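Local coordinates for protein flap endonuclease 1 (Sulfolobus solfataricus, PDB 2IZO) that cleaves 5' flaps from DNA and has 5'-3' exonuclease activity in replication and repair, uses magnesium ions, and kinks the DNA it binds, at residues L11-L16 with I202-I207; K19-D24 with E68-I73; R61-L66 with E324-A329. One frame throughout, in Å; residues are numbered along the deposited sequence.

How the contacts relate
All three contacts are largely buried, but their chemistry differs with their place in the fold. Contact 2 lies nearest the centre of the chain and joins two neighbouring parallel strands through backbone hydrogen bonds. Contact 1 reaches the same sheet further out, where a turn of the N-domain meets 202-207 in the I-domain. It has one backbone bond and a ring contact. Contact 3 lies furthest out and packs helix on helix, mainly through apolar side chains, with an exposed Asn64 and Arg325 at its margin. Contacts 1 and 2 touch through Phe13 with Glu68 and Leu16 with Val70. Contacts 2 and 3 touch where Pro72 meets Thr62, Ile65 and Leu66.

Contact 1 of 3, residues L11-L16 with I202-I207; sequences LSFSEL and IKPELI
The Phe13 ring lies with one face against Pro204. This joins the N-domain to the I-domain at the 9-10 edge of the mixed sheet of the nuclease core. Pro204 CG sits 3.5 Å above the ring plane, shifted toward the rim. The two side chains cross at about a right angle. The contact is a CH-pi interaction, with Pro204 CG 3.8 Å from the ring centroid. CZ and CE1 are the ring atoms nearest to Pro204 CG. CE2 and CZ also come near Pro204 CD. Outside the two segments, Phe13 touches Leu185. Residues 13-16 make a short, weakly bonded helical turn that follows strand 9-10. Pro204 lies just before strand 205-208, the antiparallel neighbour of 9-10.

Pro204 also packs against Leu11, so its ring touches both residues. Its CB, CG and CD all lie close to Leu11 O, with CB at 3.5 Å. A chi1 of 84° places Leu11 CG between the backbone N and the carbonyl carbon. From there Leu11 CD2 makes the side-chain contacts, meeting Pro204 CB at 3.6 Å and Leu206 CB at 3.8 Å. Leu206 is buried and continues the apolar patch onto the strand, where it also touches Arg180. Glu205 starts away from 11-16, and its OE1 forms a salt bridge with Arg183 NH1.

One hydrogen bond joins the two backbones. Leu11 N donates to Pro204 O at 3.2 Å, with an angle of 162° at the hydrogen.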
ATOM      1  N   LEU A  11     -20.494   9.854   5.335  1.00 53.46           N
ATOM      2  CA  LEU A  11     -19.299   9.308   5.952  1.00 53.27           C
ATOM      3  C   LEU A  11     -18.263   8.956   4.904  1.00 53.17           C
ATOM      4  O   LEU A  11     -18.589   8.416   3.847  1.00 53.08           O
ATOM      5  CB  LEU A  11     -19.619   8.111   6.860  1.00 53.27           C
ATOM      6  CG  LEU A  11     -19.773   6.684   6.326  1.00 53.12           C
ATOM      7  CD1 LEU A  11     -19.566   5.694   7.458  1.00 52.87           C
ATOM      8  CD2 LEU A  11     -21.120   6.470   5.667  1.00 53.07           C
ATOM      9  N   SER A  12     -17.015   9.295   5.208  1.00 53.13           N
ATOM     10  CA  SER A  12     -15.892   8.942   4.359  1.00 53.06           C
ATOM     11  C   SER A  12     -15.635   7.450   4.489  1.00 52.81           C
ATOM     12  O   SER A  12     -15.979   6.835   5.506  1.00 52.78           O
ATOM     13  CB  SER A  12     -14.642   9.729   4.761  1.00 53.14           C
ATOM     14  OG  SER A  12     -14.196   9.352   6.054  1.00 53.48           O
ATOM     15  N   PHE A  13     -15.034   6.874   3.455  1.00 52.50           N
ATOM     16  CA  PHE A  13     -14.669   5.470   3.466  1.00 52.29           C
ATOM     17  C   PHE A  13     -13.634   5.179   4.552  1.00 52.35           C
ATOM     18  O   PHE A  13     -13.454   4.026   4.954  1.00 52.41           O
ATOM     19  CB  PHE A  13     -14.131   5.064   2.105  1.00 52.25           C
ATOM     20  CG  PHE A  13     -15.193   4.898   1.049  1.00 52.12           C
ATOM     21  CD1 PHE A  13     -16.110   3.850   1.118  1.00 51.81           C
ATOM     22  CD2 PHE A  13     -15.249   5.767  -0.035  1.00 51.96           C
ATOM     23  CE1 PHE A  13     -17.076   3.681   0.135  1.00 51.56           C
ATOM     24  CE2 PHE A  13     -16.216   5.608  -1.023  1.00 52.01           C
ATOM     25  CZ  PHE A  13     -17.131   4.562  -0.937  1.00 51.88           C
ATOM     26  N   SER A  14     -12.960   6.234   5.019  1.00 52.29           N
ATOM     27  CA  SER A  14     -12.036   6.150   6.150  1.00 52.14           C
ATOM     28  C   SER A  14     -12.711   5.551   7.384  1.00 52.02           C
ATOM     29  O   SER A  14     -12.206   4.588   7.965  1.00 52.13           O
ATOM     30  CB  SER A  14     -11.455   7.529   6.481  1.00 52.14           C
ATOM     31  OG  SER A  14     -10.484   7.923   5.527  1.00 52.19           O
ATOM     32  N   GLU A  15     -13.856   6.113   7.767  1.00 51.82           N
ATOM     33  CA  GLU A  15     -14.597   5.644   8.936  1.00 51.65           C
ATOM     34  C   GLU A  15     -15.225   4.274   8.695  1.00 51.55           C
ATOM     35  O   GLU A  15     -15.500   3.536   9.640  1.00 51.59           O
ATOM     36  CB  GLU A  15     -15.658   6.661   9.348  1.00 51.61           C
ATOM     37  N   LEU A  16     -15.429   3.935   7.427  1.00 51.39           N
ATOM     38  CA  LEU A  16     -16.082   2.683   7.055  1.00 51.31           C
ATOM     39  C   LEU A  16     -15.086   1.532   6.862  1.00 51.33           C
ATOM     40  O   LEU A  16     -15.479   0.370   6.767  1.00 51.37           O
ATOM     41  CB  LEU A  16     -16.928   2.905   5.794  1.00 51.26           C
ATOM     42  CG  LEU A  16     -18.149   2.026   5.507  1.00 51.11           C
ATOM     43  CD1 LEU A  16     -19.040   1.839   6.731  1.00 51.24           C
ATOM     44  CD2 LEU A  16     -18.937   2.639   4.365  1.00 51.17           C
ATOM     45  N   ILE A 202     -21.399  11.265  -5.582  1.00 52.00           N
ATOM     46  CA  ILE A 202     -22.189  10.417  -4.678  1.00 51.68           C
ATOM     47  C   ILE A 202     -21.308   9.694  -3.653  1.00 51.44           C
ATOM     48  O   ILE A 202     -20.554   8.772  -3.986  1.00 51.27           O
ATOM     49  CB  ILE A 202     -23.128   9.434  -5.441  1.00 51.76           C
ATOM     50  CG1 ILE A 202     -24.073  10.209  -6.368  1.00 51.73           C
ATOM     51  CG2 ILE A 202     -23.954   8.596  -4.462  1.00 51.61           C
ATOM     52  CD1 ILE A 202     -24.642   9.389  -7.519  1.00 51.81           C
ATOM     53  N   LYS A 203     -21.424  10.144  -2.403  1.00 51.15           N
ATOM     54  CA  LYS A 203     -20.652   9.628  -1.275  1.00 50.90           C
ATOM     55  C   LYS A 203     -21.538   8.756  -0.382  1.00 50.56           C
ATOM     56  O   LYS A 203     -22.762   8.895  -0.408  1.00 50.74           O
ATOM     57  CB  LYS A 203     -20.077  10.794  -0.459  1.00 50.96           C
ATOM     58  CG  LYS A 203     -19.061  11.661  -1.206  1.00 51.09           C
ATOM     59  CD  LYS A 203     -18.571  12.813  -0.338  1.00 51.05           C
ATOM     60  CE  LYS A 203     -17.642  13.742  -1.105  1.00 51.37           C
ATOM     61  NZ  LYS A 203     -17.029  14.776  -0.223  1.00 51.34           N
ATOM     62  N   PRO A 204     -20.929   7.854   0.414  1.00 50.14           N
ATOM     63  CA  PRO A 204     -21.719   7.057   1.355  1.00 49.89           C
ATOM     64  C   PRO A 204     -22.469   7.930   2.360  1.00 49.70           C
ATOM     65  O   PRO A 204     -22.015   9.023   2.704  1.00 49.66           O
ATOM     66  CB  PRO A 204     -20.668   6.218   2.081  1.00 49.86           C
ATOM     67  CG  PRO A 204     -19.497   6.215   1.198  1.00 50.11           C
ATOM     68  CD  PRO A 204     -19.497   7.521   0.485  1.00 50.08           C
ATOM     69  N   GLU A 205     -23.608   7.434   2.823  1.00 49.52           N
ATOM     70  CA  GLU A 205     -24.496   8.189   3.694  1.00 49.33           C
ATOM     71  C   GLU A 205     -24.889   7.329   4.882  1.00 49.08           C
ATOM     72  O   GLU A 205     -25.288   6.180   4.714  1.00 48.99           O
ATOM     73  CB  GLU A 205     -25.731   8.616   2.900  1.00 49.32           C
ATOM     74  CG  GLU A 205     -26.828   9.287   3.700  1.00 49.39           C
ATOM     75  CD  GLU A 205     -27.986   9.721   2.822  1.00 49.74           C
ATOM     76  OE1 GLU A 205     -29.126   9.263   3.075  1.00 50.76           O
ATOM     77  OE2 GLU A 205     -27.753  10.509   1.874  1.00 49.50           O
ATOM     78  N   LEU A 206     -24.768   7.888   6.081  1.00 48.96           N
ATOM     79  CA  LEU A 206     -25.062   7.144   7.302  1.00 48.82           C
ATOM     80  C   LEU A 206     -26.258   7.698   8.062  1.00 48.77           C
ATOM     81  O   LEU A 206     -26.371   8.905   8.280  1.00 48.80           O
ATOM     82  CB  LEU A 206     -23.836   7.089   8.219  1.00 48.71           C
ATOM     83  CG  LEU A 206     -23.971   6.396   9.581  1.00 48.79           C
ATOM     84  CD1 LEU A 206     -24.358   4.920   9.447  1.00 48.92           C
ATOM     85  CD2 LEU A 206     -22.677   6.533  10.362  1.00 49.04           C
ATOM     86  N   ILE A 207     -27.141   6.786   8.456  1.00 48.76           N
ATOM     87  CA  ILE A 207     -28.279   7.080   9.306  1.00 48.67           C
ATOM     88  C   ILE A 207     -28.138   6.214  10.549  1.00 48.88           C
ATOM     89  O   ILE A 207     -28.126   4.980  10.452  1.00 49.02           O
ATOM     90  CB  ILE A 207     -29.607   6.751   8.583  1.00 48.59           C
ATOM     91  CG1 ILE A 207     -29.859   7.749   7.453  1.00 48.54           C
ATOM     92  CG2 ILE A 207     -30.786   6.748   9.559  1.00 48.64           C
ATOM     93  CD1 ILE A 207     -30.794   7.245   6.389  1.00 48.88           C
TER

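Contact 2 of 3, residues K19-D24 with E68-I73; sequences KRVSID and EGVIPI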
ATOM      1  N   LYS A  19     -14.957  -2.640   8.251  1.00 51.33           N
ATOM      2  CA  LYS A  19     -16.318  -2.831   8.753  1.00 51.33           C
ATOM      3  C   LYS A  19     -17.153  -3.798   7.917  1.00 51.23           C
ATOM      4  O   LYS A  19     -17.235  -3.679   6.689  1.00 51.11           O
ATOM      5  CB  LYS A  19     -17.041  -1.487   8.880  1.00 51.37           C
ATOM      6  CG  LYS A  19     -16.320  -0.498   9.777  1.00 51.89           C
ATOM      7  CD  LYS A  19     -17.210   0.648  10.182  1.00 52.63           C
ATOM      8  CE  LYS A  19     -16.668   1.364  11.413  1.00 53.32           C
ATOM      9  NZ  LYS A  19     -16.443   0.455  12.573  1.00 54.11           N
ATOM     10  N   ARG A  20     -17.767  -4.757   8.606  1.00 51.16           N
ATOM     11  CA  ARG A  20     -18.703  -5.690   7.989  1.00 51.05           C
ATOM     12  C   ARG A  20     -20.034  -4.988   7.739  1.00 50.90           C
ATOM     13  O   ARG A  20     -20.574  -4.320   8.625  1.00 50.83           O
ATOM     14  CB  ARG A  20     -18.912  -6.917   8.877  1.00 51.09           C
ATOM     15  CG  ARG A  20     -17.690  -7.801   9.022  1.00 51.30           C
ATOM     16  CD  ARG A  20     -17.917  -8.851  10.098  1.00 52.21           C
ATOM     17  NE  ARG A  20     -16.871  -9.869  10.104  1.00 52.81           N
ATOM     18  CZ  ARG A  20     -16.817 -10.892   9.253  1.00 53.38           C
ATOM     19  NH1 ARG A  20     -17.748 -11.038   8.315  1.00 53.14           N
ATOM     20  NH2 ARG A  20     -15.827 -11.772   9.334  1.00 53.80           N
ATOM     21  N   VAL A  21     -20.555  -5.138   6.528  1.00 50.75           N
ATOM     22  CA  VAL A  21     -21.786  -4.459   6.143  1.00 50.59           C
ATOM     23  C   VAL A  21     -22.817  -5.449   5.596  1.00 50.50           C
ATOM     24  O   VAL A  21     -22.521  -6.241   4.703  1.00 50.50           O
ATOM     25  CB  VAL A  21     -21.502  -3.293   5.151  1.00 50.53           C
ATOM     26  CG1 VAL A  21     -22.766  -2.819   4.483  1.00 50.64           C
ATOM     27  CG2 VAL A  21     -20.845  -2.127   5.878  1.00 50.42           C
ATOM     28  N   SER A  22     -24.020  -5.397   6.161  1.00 50.46           N
ATOM     29  CA  SER A  22     -25.138  -6.233   5.738  1.00 50.42           C
ATOM     30  C   SER A  22     -25.884  -5.636   4.542  1.00 50.39           C
ATOM     31  O   SER A  22     -26.912  -4.971   4.701  1.00 50.45           O
ATOM     32  CB  SER A  22     -26.105  -6.439   6.905  1.00 50.44           C
ATOM     33  OG  SER A  22     -25.711  -7.533   7.706  1.00 50.70           O
ATOM     34  N   ILE A  23     -25.361  -5.886   3.347  1.00 50.28           N
ATOM     35  CA  ILE A  23     -25.973  -5.406   2.112  1.00 50.11           C
ATOM     36  C   ILE A  23     -27.172  -6.277   1.753  1.00 50.06           C
ATOM     37  O   ILE A  23     -27.092  -7.507   1.807  1.00 50.06           O
ATOM     38  CB  ILE A  23     -24.962  -5.417   0.942  1.00 50.10           C
ATOM     39  CG1 ILE A  23     -23.684  -4.673   1.331  1.00 49.84           C
ATOM     40  CG2 ILE A  23     -25.585  -4.810  -0.326  1.00 50.34           C
ATOM     41  CD1 ILE A  23     -22.483  -5.027   0.489  1.00 49.67           C
ATOM     42  N   ASP A  24     -28.284  -5.640   1.399  1.00 50.02           N
ATOM     43  CA  ASP A  24     -29.431  -6.375   0.881  1.00 49.95           C
ATOM     44  C   ASP A  24     -29.127  -6.846  -0.533  1.00 49.71           C
ATOM     45  O   ASP A  24     -28.755  -6.049  -1.395  1.00 49.76           O
ATOM     46  CB  ASP A  24     -30.700  -5.523   0.890  1.00 50.08           C
ATOM     47  CG  ASP A  24     -31.928  -6.297   0.429  1.00 50.62           C
ATOM     48  OD1 ASP A  24     -31.959  -7.536   0.596  1.00 51.26           O
ATOM     49  OD2 ASP A  24     -32.871  -5.671  -0.095  1.00 51.53           O
ATOM     50  N   GLU A  68     -11.736  -0.576  -0.585  1.00 49.32           N
ATOM     51  CA  GLU A  68     -11.895   0.525   0.354  1.00 49.30           C
ATOM     52  C   GLU A  68     -11.865   0.069   1.824  1.00 48.96           C
ATOM     53  O   GLU A  68     -11.706   0.893   2.731  1.00 48.84           O
ATOM     54  CB  GLU A  68     -13.179   1.295   0.052  1.00 49.41           C
ATOM     55  CG  GLU A  68     -13.010   2.787   0.199  1.00 49.98           C
ATOM     56  CD  GLU A  68     -12.622   3.485  -1.094  1.00 50.80           C
ATOM     57  OE1 GLU A  68     -13.441   3.490  -2.039  1.00 51.30           O
ATOM     58  OE2 GLU A  68     -11.505   4.049  -1.157  1.00 51.04           O
ATOM     59  N   GLY A  69     -12.022  -1.236   2.044  1.00 48.59           N
ATOM     60  CA  GLY A  69     -11.909  -1.831   3.377  1.00 48.19           C
ATOM     61  C   GLY A  69     -13.198  -2.388   3.957  1.00 47.93           C
ATOM     62  O   GLY A  69     -13.205  -2.933   5.066  1.00 47.95           O
ATOM     63  N   VAL A  70     -14.290  -2.246   3.212  1.00 47.58           N
ATOM     64  CA  VAL A  70     -15.594  -2.727   3.650  1.00 47.23           C
ATOM     65  C   VAL A  70     -15.707  -4.218   3.359  1.00 47.07           C
ATOM     66  O   VAL A  70     -15.515  -4.645   2.220  1.00 47.12           O
ATOM     67  CB  VAL A  70     -16.751  -1.983   2.931  1.00 47.22           C
ATOM     68  CG1 VAL A  70     -18.106  -2.472   3.431  1.00 47.10           C
ATOM     69  CG2 VAL A  70     -16.626  -0.476   3.104  1.00 46.96           C
ATOM     70  N   ILE A  71     -16.004  -5.010   4.385  1.00 46.81           N
ATOM     71  CA  ILE A  71     -16.311  -6.421   4.176  1.00 46.47           C
ATOM     72  C   ILE A  71     -17.806  -6.551   3.883  1.00 46.26           C
ATOM     73  O   ILE A  71     -18.642  -6.260   4.743  1.00 46.27           O
ATOM     74  CB  ILE A  71     -15.887  -7.315   5.364  1.00 46.43           C
ATOM     75  CG1 ILE A  71     -14.370  -7.236   5.573  1.00 46.44           C
ATOM     76  CG2 ILE A  71     -16.333  -8.766   5.127  1.00 46.29           C
ATOM     77  CD1 ILE A  71     -13.851  -8.035   6.766  1.00 46.56           C
ATOM     78  N   PRO A  72     -18.145  -6.973   2.655  1.00 46.00           N
ATOM     79  CA  PRO A  72     -19.529  -7.019   2.217  1.00 45.73           C
ATOM     80  C   PRO A  72     -20.208  -8.355   2.504  1.00 45.58           C
ATOM     81  O   PRO A  72     -19.645  -9.417   2.234  1.00 45.55           O
ATOM     82  CB  PRO A  72     -19.416  -6.791   0.706  1.00 45.75           C
ATOM     83  CG  PRO A  72     -17.995  -7.154   0.338  1.00 45.83           C
ATOM     84  CD  PRO A  72     -17.228  -7.431   1.597  1.00 45.97           C
ATOM     85  N   ILE A  73     -21.409  -8.290   3.062  1.00 45.39           N
ATOM     86  CA  ILE A  73     -22.242  -9.470   3.229  1.00 45.20           C
ATOM     87  C   ILE A  73     -23.546  -9.234   2.476  1.00 45.32           C
ATOM     88  O   ILE A  73     -24.318  -8.332   2.814  1.00 45.30           O
ATOM     89  CB  ILE A  73     -22.525  -9.776   4.714  1.00 45.12           C
ATOM     90  CG1 ILE A  73     -21.218 -10.029   5.467  1.00 45.09           C
ATOM     91  CG2 ILE A  73     -23.461 -10.972   4.845  1.00 44.77           C
ATOM     92  CD1 ILE A  73     -21.303  -9.765   6.959  1.00 45.30           C
TER
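Val21 and Ile71 are joined by a backbone bond in the middle of this strand pair. Val21 N donates to Ile71 O at 2.8 Å. Ile73 N donates to Val21 O, and Ile71 N to Lys19 O, each at 2.9 Å. The last bond, from Ile23 N to Ile73 O, is weak. Arg20 CA also approaches Ile71 O, in a CA-H...O contact of 3.3 Å.

The tight packing is on the face of Val21, Val70 and Pro72. Val21 CG2 meets Val70 CG1 at 3.7 Å, with CG1 of Val70 anti to its backbone N (chi1 -178°). Ile23 lies beside Pro72 and points the same way, with its CD1 on Pro72 CB at 3.5 Å. Helix 53-68 covers Val70 and Pro72 through Ile65, and Pro72 also through Thr62 and Leu66. Lys19 is on this face too, partly exposed, with a cation-pi contact to Trp164.

On the other face Ser22, Ile71 and Ile73 are buried, and the loose part is the partly exposed Arg20. Its chain is extended from CG to NE and runs beside Ile71, with CG 4.1 Å from Ile71 CB. Ile73 CD1 lies at the edge of the guanidinium, 4.0 Å from NH1 of Arg20. Arg20 NH2 has a long, weak ion pair with Asp295. Ser22 OG is hydrogen-bonded to Ser163 OG.

Asp24, a predicted ligand of the first magnesium ion, is the N-cap of helix 25-34, its OD2 taking a weak bond from Asn27 N. Helix 53-68 ends in a Schellman motif at Gly69. The parallel strands and the helices between them form a beta-alpha-beta type connection in the PIN-like N-domain of FEN1, which brings Asp24 to the predicted metal site.

Contact 3 of 3, residues R61-L66 with E324-A329; sequences RTINIL and ERLTKA
Ile63 and Leu326 meet where helix 53-68 packs on helix 316-337. The two short helical segments run roughly parallel at 32°, with axes 9.2 Å apart. Earlier in the segment, Thr62 turns to other partners, and its OG1 is hydrogen-bonded to Leu58 O and Tyr74 OH.

Ile63 points toward the second helix, and both of its branches make contacts. CG1 is anti to the carbonyl carbon (chi1 -61°) and meets Leu326 CD1 at 3.8 Å. CG2 lies against the aliphatic part of Arg325, 4.0 Å from CD. Both partners cross Ile63 at about a right angle. An alanine here would probably open a gap beside Leu326 CD1 and take away the apolar support of the Arg325 chain.

Asn64 starts away from the second helix, but its amide end comes nearer. OD1 comes within 4.1 Å of Arg325 NH1, too far for a hydrogen bond. The amide and guanidinium planes are 53° apart. Both residues lie at the exposed margin of the contact.

Leu66 closes the segment. Its CD1 meets Leu326 CD1 at 3.9 Å, so Leu326 CD1 touches Ile63 and Leu66 alike. Leu66 CB lies 4.2 Å from Ala329 CB. The small side chain of Ala329 also faces the Leu66 carbonyl. Leu66 further touches Leu296, while Leu326 touches Pro299.

This is plain packing of an N-domain helix on the late helix 316-337, away from the annotated sites. Cohesion rests on apolar contacts of Ile63, Leu66, Leu326, Ala329 and the aliphatic chain of Arg325, and the polar pair at the margin probably adds little.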
ATOM      1  N   ARG A  61     -18.229  -3.540  -8.708  1.00 49.10           N
ATOM      2  CA  ARG A  61     -18.541  -2.706  -7.541  1.00 49.19           C
ATOM      3  C   ARG A  61     -18.127  -3.330  -6.204  1.00 49.21           C
ATOM      4  O   ARG A  61     -17.776  -2.611  -5.268  1.00 49.22           O
ATOM      5  CB  ARG A  61     -20.019  -2.323  -7.523  1.00 49.12           C
ATOM      6  N   THR A  62     -18.174  -4.658  -6.118  1.00 49.29           N
ATOM      7  CA  THR A  62     -17.786  -5.369  -4.896  1.00 49.35           C
ATOM      8  C   THR A  62     -16.278  -5.275  -4.645  1.00 49.38           C
ATOM      9  O   THR A  62     -15.845  -5.139  -3.499  1.00 49.44           O
ATOM     10  CB  THR A  62     -18.244  -6.845  -4.918  1.00 49.34           C
ATOM     11  OG1 THR A  62     -19.660  -6.902  -5.139  1.00 49.49           O
ATOM     12  CG2 THR A  62     -17.928  -7.533  -3.603  1.00 49.29           C
ATOM     13  N   ILE A  63     -15.487  -5.342  -5.714  1.00 49.37           N
ATOM     14  CA  ILE A  63     -14.046  -5.108  -5.607  1.00 49.37           C
ATOM     15  C   ILE A  63     -13.809  -3.670  -5.140  1.00 49.41           C
ATOM     16  O   ILE A  63     -13.028  -3.436  -4.218  1.00 49.39           O
ATOM     17  CB  ILE A  63     -13.289  -5.395  -6.937  1.00 49.39           C
ATOM     18  CG1 ILE A  63     -13.469  -6.860  -7.354  1.00 49.30           C
ATOM     19  CG2 ILE A  63     -11.797  -5.061  -6.795  1.00 49.26           C
ATOM     20  CD1 ILE A  63     -13.089  -7.157  -8.796  1.00 49.28           C
ATOM     21  N   ASN A  64     -14.508  -2.722  -5.764  1.00 49.48           N
ATOM     22  CA  ASN A  64     -14.455  -1.316  -5.362  1.00 49.54           C
ATOM     23  C   ASN A  64     -14.738  -1.138  -3.875  1.00 49.59           C
ATOM     24  O   ASN A  64     -14.079  -0.340  -3.209  1.00 49.72           O
ATOM     25  CB  ASN A  64     -15.432  -0.472  -6.191  1.00 49.57           C
ATOM     26  CG  ASN A  64     -15.009  -0.338  -7.650  1.00 49.66           C
ATOM     27  OD1 ASN A  64     -13.859  -0.601  -8.007  1.00 49.98           O
ATOM     28  ND2 ASN A  64     -15.944   0.074  -8.499  1.00 49.31           N
ATOM     29  N   ILE A  65     -15.711  -1.901  -3.370  1.00 49.57           N
ATOM     30  CA  ILE A  65     -16.083  -1.924  -1.950  1.00 49.52           C
ATOM     31  C   ILE A  65     -14.965  -2.509  -1.070  1.00 49.50           C
ATOM     32  O   ILE A  65     -14.588  -1.908  -0.058  1.00 49.48           O
ATOM     33  CB  ILE A  65     -17.432  -2.686  -1.739  1.00 49.49           C
ATOM     34  CG1 ILE A  65     -18.619  -1.772  -2.073  1.00 49.70           C
ATOM     35  CG2 ILE A  65     -17.567  -3.225  -0.317  1.00 49.43           C
ATOM     36  CD1 ILE A  65     -19.964  -2.493  -2.211  1.00 49.61           C
ATOM     37  N   LEU A  66     -14.439  -3.668  -1.474  1.00 49.45           N
ATOM     38  CA  LEU A  66     -13.389  -4.373  -0.734  1.00 49.34           C
ATOM     39  C   LEU A  66     -12.057  -3.628  -0.733  1.00 49.44           C
ATOM     40  O   LEU A  66     -11.313  -3.684   0.248  1.00 49.54           O
ATOM     41  CB  LEU A  66     -13.189  -5.785  -1.296  1.00 49.28           C
ATOM     42  CG  LEU A  66     -14.112  -6.906  -0.815  1.00 48.93           C
ATOM     43  CD1 LEU A  66     -14.287  -7.950  -1.902  1.00 48.82           C
ATOM     44  CD2 LEU A  66     -13.590  -7.544   0.465  1.00 48.33           C
ATOM     45  N   GLU A 324      -7.401 -10.233 -10.190  1.00 51.03           N
ATOM     46  CA  GLU A 324      -6.107 -10.121  -9.534  1.00 51.03           C
ATOM     47  C   GLU A 324      -6.165  -9.123  -8.382  1.00 51.06           C
ATOM     48  O   GLU A 324      -5.616  -9.380  -7.309  1.00 51.09           O
ATOM     49  CB  GLU A 324      -5.025  -9.724 -10.540  1.00 50.99           C
ATOM     50  CG  GLU A 324      -3.619 -10.152 -10.141  1.00 50.82           C
ATOM     51  CD  GLU A 324      -2.623 -10.043 -11.281  1.00 50.60           C
ATOM     52  OE1 GLU A 324      -2.630  -9.017 -11.997  1.00 50.52           O
ATOM     53  OE2 GLU A 324      -1.823 -10.985 -11.457  1.00 50.47           O
ATOM     54  N   ARG A 325      -6.837  -7.993  -8.598  1.00 51.09           N
ATOM     55  CA  ARG A 325      -6.998  -7.004  -7.530  1.00 51.13           C
ATOM     56  C   ARG A 325      -8.086  -7.380  -6.519  1.00 51.07           C
ATOM     57  O   ARG A 325      -8.145  -6.799  -5.435  1.00 50.97           O
ATOM     58  CB  ARG A 325      -7.185  -5.574  -8.071  1.00 51.18           C
ATOM     59  CG  ARG A 325      -8.341  -5.365  -9.034  1.00 51.48           C
ATOM     60  CD  ARG A 325      -8.716  -3.891  -9.111  1.00 52.14           C
ATOM     61  NE  ARG A 325      -9.360  -3.546 -10.378  1.00 52.71           N
ATOM     62  CZ  ARG A 325     -10.033  -2.419 -10.604  1.00 53.00           C
ATOM     63  NH1 ARG A 325     -10.173  -1.512  -9.643  1.00 53.07           N
ATOM     64  NH2 ARG A 325     -10.576  -2.204 -11.796  1.00 53.12           N
ATOM     65  N   LEU A 326      -8.932  -8.349  -6.875  1.00 51.08           N
ATOM     66  CA  LEU A 326      -9.939  -8.875  -5.950  1.00 51.12           C
ATOM     67  C   LEU A 326      -9.263  -9.525  -4.748  1.00 51.20           C
ATOM     68  O   LEU A 326      -9.395  -9.045  -3.623  1.00 51.21           O
ATOM     69  CB  LEU A 326     -10.885  -9.868  -6.646  1.00 51.11           C
ATOM     70  CG  LEU A 326     -11.844 -10.707  -5.782  1.00 51.04           C
ATOM     71  CD1 LEU A 326     -12.868  -9.841  -5.040  1.00 51.17           C
ATOM     72  CD2 LEU A 326     -12.550 -11.761  -6.619  1.00 51.00           C
ATOM     73  N   THR A 327      -8.526 -10.606  -5.001  1.00 51.37           N
ATOM     74  CA  THR A 327      -7.777 -11.306  -3.956  1.00 51.51           C
ATOM     75  C   THR A 327      -6.754 -10.390  -3.273  1.00 51.57           C
ATOM     76  O   THR A 327      -6.500 -10.523  -2.074  1.00 51.57           O
ATOM     77  CB  THR A 327      -7.106 -12.611  -4.483  1.00 51.54           C
ATOM     78  OG1 THR A 327      -6.245 -13.159  -3.476  1.00 51.55           O
ATOM     79  CG2 THR A 327      -6.301 -12.354  -5.756  1.00 51.52           C
ATOM     80  N   LYS A 328      -6.191  -9.456  -4.042  1.00 51.64           N
ATOM     81  CA  LYS A 328      -5.257  -8.459  -3.517  1.00 51.71           C
ATOM     82  C   LYS A 328      -5.934  -7.478  -2.558  1.00 51.81           C
ATOM     83  O   LYS A 328      -5.291  -6.964  -1.644  1.00 51.91           O
ATOM     84  CB  LYS A 328      -4.582  -7.708  -4.654  1.00 51.63           C
ATOM     85  N   ALA A 329      -7.224  -7.224  -2.772  1.00 51.89           N
ATOM     86  CA  ALA A 329      -7.989  -6.329  -1.902  1.00 52.03           C
ATOM     87  C   ALA A 329      -8.377  -7.001  -0.587  1.00 52.15           C
ATOM     88  O   ALA A 329      -8.540  -6.325   0.432  1.00 52.16           O
ATOM     89  CB  ALA A 329      -9.228  -5.812  -2.615  1.00 52.06           C
TER